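Local coordinates for glycine oxidase (Bacillus cereus ATCC 14579, PDB 7CYX), which probably catalyses the FAD-dependent oxidative deamination of glycine, using oxygen and water and giving glyoxylate, hydrogen peroxide and ammonium, at residues S18-L23 with V30-K35; G12-S17 with K160-S165. All coordinates share one frame; numbering follows the deposited sequence.

Both contacts draw on helix 14-25, the first helix of the Rossmann-type FAD-binding fold, and their centres lie about 7 Å apart. Contact 2 sets the helix's first turn, beside the FAD pyrophosphate, against helix 155-168; contact 1 sets a later part on strand 30-33, which leads on to E34 and K35 at the adenosine. Along the chain both segments of contact 1 fall between those of contact 2. The two are knit together where the E34 carboxylate receives the amide of G12 and where H21 ND1 probably hydrogen-bonds to S165 OG, 2.8 Å apart. Helix 14-25 thus lies between sheet and neighbouring helix, with its N-terminal end at the cofactor.

Contact 1: S18-L23 with V30-K35. With FAD (flavin-adenine dinucleotide), chain C.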
# COMPACT_ATOMS: atom_id res chain seq x y z
N SER A 18 3.73 -16.05 -7.56
CA SER A 18 3.48 -15.77 -8.99
C SER A 18 2.93 -17.03 -9.65
O SER A 18 1.94 -16.99 -10.35
CB SER A 18 4.70 -15.28 -9.71
OG SER A 18 4.49 -15.19 -11.12
N VAL A 19 3.57 -18.17 -9.39
CA VAL A 19 3.12 -19.45 -9.91
C VAL A 19 1.67 -19.68 -9.45
O VAL A 19 0.81 -20.06 -10.23
CB VAL A 19 4.09 -20.57 -9.49
CG1 VAL A 19 3.57 -21.95 -9.85
CG2 VAL A 19 5.48 -20.37 -10.09
N ALA A 20 1.39 -19.45 -8.16
CA ALA A 20 0.06 -19.64 -7.61
C ALA A 20 -0.94 -18.81 -8.42
O ALA A 20 -1.96 -19.30 -8.80
CB ALA A 20 0.05 -19.27 -6.15
N HIS A 21 -0.61 -17.54 -8.70
CA HIS A 21 -1.49 -16.62 -9.40
C HIS A 21 -1.91 -17.19 -10.77
O HIS A 21 -3.07 -17.28 -11.03
CB HIS A 21 -0.84 -15.25 -9.60
CG HIS A 21 -1.52 -14.41 -10.64
ND1 HIS A 21 -2.69 -13.74 -10.39
CD2 HIS A 21 -1.21 -14.16 -11.93
CE1 HIS A 21 -3.08 -13.09 -11.47
NE2 HIS A 21 -2.18 -13.34 -12.44
N PHE A 22 -0.93 -17.50 -11.63
CA PHE A 22 -1.18 -17.89 -13.01
C PHE A 22 -1.95 -19.22 -13.10
O PHE A 22 -2.82 -19.34 -13.95
CB PHE A 22 0.12 -17.95 -13.82
CG PHE A 22 0.68 -16.60 -14.13
CD1 PHE A 22 0.19 -15.85 -15.19
CD2 PHE A 22 1.66 -16.04 -13.32
CE1 PHE A 22 0.70 -14.58 -15.46
CE2 PHE A 22 2.16 -14.77 -13.58
CZ PHE A 22 1.69 -14.05 -14.65
N LEU A 23 -1.63 -20.20 -12.23
CA LEU A 23 -2.29 -21.53 -12.22
C LEU A 23 -3.75 -21.39 -11.80
O LEU A 23 -4.64 -21.82 -12.53
CB LEU A 23 -1.58 -22.48 -11.26
CG LEU A 23 -0.27 -23.11 -11.72
CD1 LEU A 23 0.28 -24.00 -10.63
CD2 LEU A 23 -0.44 -23.90 -13.01
N VAL A 30 -4.95 -25.05 -6.24
CA VAL A 30 -3.56 -24.84 -5.90
C VAL A 30 -3.47 -24.56 -4.40
O VAL A 30 -4.42 -24.01 -3.79
CB VAL A 30 -2.90 -23.73 -6.73
CG1 VAL A 30 -2.81 -24.10 -8.20
CG2 VAL A 30 -3.58 -22.39 -6.58
N ALA A 31 -2.35 -24.99 -3.81
CA ALA A 31 -2.03 -24.74 -2.43
C ALA A 31 -0.61 -24.19 -2.34
O ALA A 31 0.30 -24.72 -2.96
CB ALA A 31 -2.19 -26.01 -1.64
N ILE A 32 -0.44 -23.09 -1.60
CA ILE A 32 0.86 -22.57 -1.24
C ILE A 32 1.17 -23.05 0.19
O ILE A 32 0.31 -22.89 1.08
CB ILE A 32 0.89 -21.03 -1.35
CG1 ILE A 32 0.58 -20.55 -2.77
CG2 ILE A 32 2.21 -20.47 -0.86
CD1 ILE A 32 0.35 -19.06 -2.87
N VAL A 33 2.35 -23.68 0.37
CA VAL A 33 2.86 -24.12 1.69
C VAL A 33 4.16 -23.36 2.00
O VAL A 33 5.16 -23.50 1.29
CB VAL A 33 3.07 -25.64 1.74
CG1 VAL A 33 3.38 -26.12 3.15
CG2 VAL A 33 1.87 -26.40 1.16
N GLU A 34 4.12 -22.57 3.07
CA GLU A 34 5.11 -21.55 3.39
C GLU A 34 5.40 -21.60 4.90
O GLU A 34 4.49 -21.47 5.72
CB GLU A 34 4.57 -20.20 2.94
CG GLU A 34 5.17 -19.00 3.65
CD GLU A 34 6.67 -18.85 3.45
OE1 GLU A 34 7.08 -18.75 2.27
OE2 GLU A 34 7.41 -18.84 4.47
N LYS A 35 6.66 -21.78 5.26
CA LYS A 35 7.04 -22.19 6.62
C LYS A 35 6.82 -21.03 7.60
O LYS A 35 6.65 -21.27 8.81
CB LYS A 35 8.46 -22.75 6.68
CG LYS A 35 9.55 -21.86 6.09
CD LYS A 35 10.95 -22.30 6.42
CE LYS A 35 11.99 -21.38 5.83
NZ LYS A 35 13.09 -21.13 6.78
PA FAD C . 11.84 -15.99 -1.20
O1A FAD C . 11.13 -14.70 -1.25
O2A FAD C . 12.94 -16.11 -0.18
O5B FAD C . 10.74 -17.10 -1.04
C5B FAD C . 11.09 -18.37 -0.60
C4B FAD C . 10.02 -18.73 0.39
O4B FAD C . 10.01 -20.14 0.53
C3B FAD C . 10.28 -18.16 1.76
O3B FAD C . 9.13 -17.37 2.12
C2B FAD C . 10.44 -19.36 2.69
O2B FAD C . 9.69 -19.18 3.91
C1B FAD C . 9.78 -20.45 1.91
N9A FAD C . 10.27 -21.81 2.16
C8A FAD C . 11.54 -22.22 2.03
N7A FAD C . 11.64 -23.53 2.32
C5A FAD C . 10.41 -23.97 2.60
C6A FAD C . 9.84 -25.26 2.98
N6A FAD C . 10.68 -26.31 3.10
N1A FAD C . 8.50 -25.32 3.24
C2A FAD C . 7.73 -24.23 3.13
N3A FAD C . 8.19 -23.01 2.79
C4A FAD C . 9.50 -22.83 2.50
N1 FAD C . 15.24 -8.54 -7.39
C2 FAD C . 14.90 -7.71 -8.43
O2 FAD C . 14.33 -8.27 -9.40
N3 FAD C . 15.16 -6.38 -8.41
C4 FAD C . 15.72 -5.81 -7.33
O4 FAD C . 15.94 -4.57 -7.24
C4X FAD C . 16.13 -6.67 -6.19
N5 FAD C . 16.74 -6.17 -5.11
C5X FAD C . 17.07 -6.97 -4.08
C6 FAD C . 17.67 -6.42 -2.96
C7 FAD C . 18.04 -7.22 -1.89
C7M FAD C . 18.71 -6.62 -0.67
C8 FAD C . 17.77 -8.66 -1.93
C8M FAD C . 18.14 -9.56 -0.76
C9 FAD C . 17.17 -9.20 -3.03
C9A FAD C . 16.81 -8.42 -4.11
N10 FAD C . 16.17 -8.98 -5.22
C10 FAD C . 15.84 -8.11 -6.28
C1' FAD C . 15.95 -10.43 -5.39
C2' FAD C . 14.63 -11.02 -5.00
O2' FAD C . 14.40 -10.70 -3.62
C3' FAD C . 14.74 -12.52 -5.19
O3' FAD C . 15.47 -12.88 -6.40
C4' FAD C . 13.32 -13.09 -5.06
O4' FAD C . 12.67 -12.56 -3.89
C5' FAD C . 13.30 -14.58 -4.89
O5' FAD C . 11.98 -14.95 -4.55
P FAD C . 11.68 -16.43 -4.04
O1P FAD C . 12.43 -17.42 -4.85
O2P FAD C . 10.19 -16.53 -3.85
O3P FAD C . 12.50 -16.35 -2.64
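A20 and I32 meet methyl to methyl: CB of A20 lies 3.3 Å from CD1 of I32, a close fit. The isoleucine arm arrives nearly extended (chi2 169°), with CG1 turned anti to the carbonyl carbon, and this carries CD1 to the helix. The single methyl of A20 suits a place where helix and strand lie this close. One turn on, L23 and V30 lie obliquely across each other. CB of L23 sits 3.7 Å from CG1 of V30, and the same methyl is 3.9 Å from CD1 of L23, so the leucine meets it with both its base and one branch. The other methyl of V30, CG2, comes no nearer than 4.1 Å to O of A20. All four residues are buried and apolar, and beta-branched V30 and I32 suit a strand.

Further along, E34 turns its carboxylate to the adenosine ribose of FAD, with CG anti to the backbone N (chi1 157°) and the chain bent at chi2. OE1 and OE2 accept from O3B and O2B respectively, each bond very short as modelled; OE2 also takes the amide of Q36. K35 runs its aliphatic part past the adenine and reaches W211 in a cation-pi contact.

The 18-23 part of helix 14-25 runs almost antiparallel to strand 30-33 (170°), the two axes coming within 9.0 Å, as expected in a beta-alpha-beta unit with strand 5-10. Strand 30-33 lies between strands 5-10 and 172-174; I9 and V7 extend the apolar floor beneath A20 and L23, and helix 341-352 packs on L23.

Contact 2: G12-S17 with K160-S165; sequences GGVIGS and KAFAHS. With FAD (flavin-adenine dinucleotide), chain C.
This is a buried helix-to-helix contact, in which the first turn of helix 14-25, just after the glycine-rich loop, packs on helix 155-168. The approach is close, with CA of S17 and CA of A163 only 4.9 Å apart, and small side chains make it possible. CB of S17 touches CB of F162 at 3.7 Å, while OG of S17 lies 3.6 Å from CB of A163. Serine suits this place because its hydroxyl is bonded back to the N-cap residue of its own helix. With OG anti to the carbonyl carbon (chi1 -62°), S17 turns it back to donate to G13 O over 2.8 Å. That oxygen also receives S17 N, and the two donors come from opposite faces of the carbonyl plane, the hydroxyl tilted 34° from it. A polar atom at an apolar interface is thus satisfied locally.

F162 supplies the bulk. Its CB rests 3.4 Å from the carbonyl oxygen of S17, and the ring extends obliquely past the carbonyls of S17 and V14. CG2 of V14 comes within 4.2 Å of CE2 of F162. Helix 73-84, through L76, and the ring of H21 also pack on F162, and S341 of helix 341-352 touches both V14 and F162.

Away from F162, the first turn faces the FAD pyrophosphate. I15 N makes a weak hydrogen bond to O2P, and CG1 of V14 borders O5'. CA of G13, at the N-cap, comes within 3.2 Å of O2P of FAD; the absence of a side chain at G13 allows the phosphate oxygen to come this close. G11, G13 and G16 match the GxGxxG pattern, consistent with the Rossmann-type dinucleotide-binding fold expected of this family, the helix N-terminus directed at the cofactor's phosphates and its side packed on helix 155-168.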
# COMPACT_ATOMS: atom_id res chain seq x y z
N GLY A 12 6.12 -19.33 -0.36
CA GLY A 12 5.19 -18.22 -0.51
C GLY A 12 5.88 -16.89 -0.76
O GLY A 12 5.31 -15.82 -0.47
N GLY A 13 7.09 -16.93 -1.33
CA GLY A 13 7.73 -15.73 -1.89
C GLY A 13 7.04 -15.26 -3.16
O GLY A 13 5.97 -15.73 -3.51
N VAL A 14 7.68 -14.33 -3.87
CA VAL A 14 7.15 -13.75 -5.11
C VAL A 14 7.01 -14.84 -6.19
O VAL A 14 6.05 -14.80 -6.96
CB VAL A 14 8.03 -12.60 -5.63
CG1 VAL A 14 9.36 -13.09 -6.18
CG2 VAL A 14 7.31 -11.77 -6.69
N ILE A 15 7.99 -15.76 -6.24
CA ILE A 15 8.12 -16.75 -7.28
C ILE A 15 7.00 -17.78 -7.13
O ILE A 15 6.39 -18.15 -8.09
CB ILE A 15 9.53 -17.41 -7.28
CG1 ILE A 15 10.66 -16.42 -7.55
CG2 ILE A 15 9.58 -18.57 -8.25
CD1 ILE A 15 10.62 -15.81 -8.95
N GLY A 16 6.78 -18.27 -5.91
CA GLY A 16 5.75 -19.26 -5.64
C GLY A 16 4.37 -18.62 -5.72
O GLY A 16 3.44 -19.22 -6.24
N SER A 17 4.25 -17.40 -5.19
CA SER A 17 3.01 -16.66 -5.28
C SER A 17 2.70 -16.36 -6.75
O SER A 17 1.54 -16.45 -7.16
CB SER A 17 3.03 -15.42 -4.43
OG SER A 17 3.18 -15.75 -3.04
N LYS A 160 2.38 -10.05 -2.18
CA LYS A 160 1.12 -10.17 -1.52
C LYS A 160 0.01 -10.16 -2.59
O LYS A 160 -0.91 -10.96 -2.50
CB LYS A 160 0.98 -9.09 -0.46
CG LYS A 160 1.83 -9.31 0.79
CD LYS A 160 1.86 -8.10 1.73
CE LYS A 160 3.24 -7.65 2.14
NZ LYS A 160 3.66 -8.22 3.45
N ALA A 161 0.12 -9.31 -3.62
CA ALA A 161 -0.93 -9.23 -4.64
C ALA A 161 -1.14 -10.60 -5.31
O ALA A 161 -2.28 -11.11 -5.34
CB ALA A 161 -0.61 -8.17 -5.64
N PHE A 162 -0.06 -11.19 -5.83
CA PHE A 162 -0.08 -12.51 -6.45
C PHE A 162 -0.82 -13.50 -5.54
O PHE A 162 -1.70 -14.22 -5.99
CB PHE A 162 1.33 -13.04 -6.69
CG PHE A 162 1.99 -12.63 -7.98
CD1 PHE A 162 1.33 -12.74 -9.19
CD2 PHE A 162 3.29 -12.17 -8.00
CE1 PHE A 162 1.94 -12.38 -10.39
CE2 PHE A 162 3.91 -11.80 -9.19
CZ PHE A 162 3.23 -11.89 -10.38
N ALA A 163 -0.45 -13.52 -4.25
CA ALA A 163 -0.92 -14.58 -3.33
C ALA A 163 -2.43 -14.44 -3.05
O ALA A 163 -3.16 -15.42 -3.08
CB ALA A 163 -0.11 -14.56 -2.06
N HIS A 164 -2.91 -13.22 -2.82
CA HIS A 164 -4.35 -13.00 -2.57
C HIS A 164 -5.19 -13.18 -3.85
O HIS A 164 -6.36 -13.58 -3.77
CB HIS A 164 -4.59 -11.59 -2.01
CG HIS A 164 -3.98 -11.33 -0.69
ND1 HIS A 164 -4.29 -12.08 0.43
CD2 HIS A 164 -3.12 -10.37 -0.29
CE1 HIS A 164 -3.62 -11.61 1.45
NE2 HIS A 164 -2.91 -10.53 1.05
N SER A 165 -4.60 -12.82 -5.00
CA SER A 165 -5.19 -13.10 -6.30
C SER A 165 -5.48 -14.59 -6.41
O SER A 165 -6.58 -14.99 -6.78
CB SER A 165 -4.28 -12.64 -7.41
OG SER A 165 -4.75 -13.06 -8.68
PA FAD C . 11.84 -15.99 -1.20
O1A FAD C . 11.13 -14.70 -1.25
O2A FAD C . 12.94 -16.11 -0.18
O5B FAD C . 10.74 -17.10 -1.04
C5B FAD C . 11.09 -18.37 -0.60
C4B FAD C . 10.02 -18.73 0.39
O4B FAD C . 10.01 -20.14 0.53
C3B FAD C . 10.28 -18.16 1.76
O3B FAD C . 9.13 -17.37 2.12
C2B FAD C . 10.44 -19.36 2.69
O2B FAD C . 9.69 -19.18 3.91
C1B FAD C . 9.78 -20.45 1.91
N9A FAD C . 10.27 -21.81 2.16
C8A FAD C . 11.54 -22.22 2.03
N7A FAD C . 11.64 -23.53 2.32
C5A FAD C . 10.41 -23.97 2.60
C6A FAD C . 9.84 -25.26 2.98
N6A FAD C . 10.68 -26.31 3.10
N1A FAD C . 8.50 -25.32 3.24
C2A FAD C . 7.73 -24.23 3.13
N3A FAD C . 8.19 -23.01 2.79
C4A FAD C . 9.50 -22.83 2.50
N1 FAD C . 15.24 -8.54 -7.39
C2 FAD C . 14.90 -7.71 -8.43
O2 FAD C . 14.33 -8.27 -9.40
N3 FAD C . 15.16 -6.38 -8.41
C4 FAD C . 15.72 -5.81 -7.33
O4 FAD C . 15.94 -4.57 -7.24
C4X FAD C . 16.13 -6.67 -6.19
N5 FAD C . 16.74 -6.17 -5.11
C5X FAD C . 17.07 -6.97 -4.08
C6 FAD C . 17.67 -6.42 -2.96
C7 FAD C . 18.04 -7.22 -1.89
C7M FAD C . 18.71 -6.62 -0.67
C8 FAD C . 17.77 -8.66 -1.93
C8M FAD C . 18.14 -9.56 -0.76
C9 FAD C . 17.17 -9.20 -3.03
C9A FAD C . 16.81 -8.42 -4.11
N10 FAD C . 16.17 -8.98 -5.22
C10 FAD C . 15.84 -8.11 -6.28
C1' FAD C . 15.95 -10.43 -5.39
C2' FAD C . 14.63 -11.02 -5.00
O2' FAD C . 14.40 -10.70 -3.62
C3' FAD C . 14.74 -12.52 -5.19
O3' FAD C . 15.47 -12.88 -6.40
C4' FAD C . 13.32 -13.09 -5.06
O4' FAD C . 12.67 -12.56 -3.89
C5' FAD C . 13.30 -14.58 -4.89
O5' FAD C . 11.98 -14.95 -4.55
P FAD C . 11.68 -16.43 -4.04
O1P FAD C . 12.43 -17.42 -4.85
O2P FAD C . 10.19 -16.53 -3.85
O3P FAD C . 12.50 -16.35 -2.64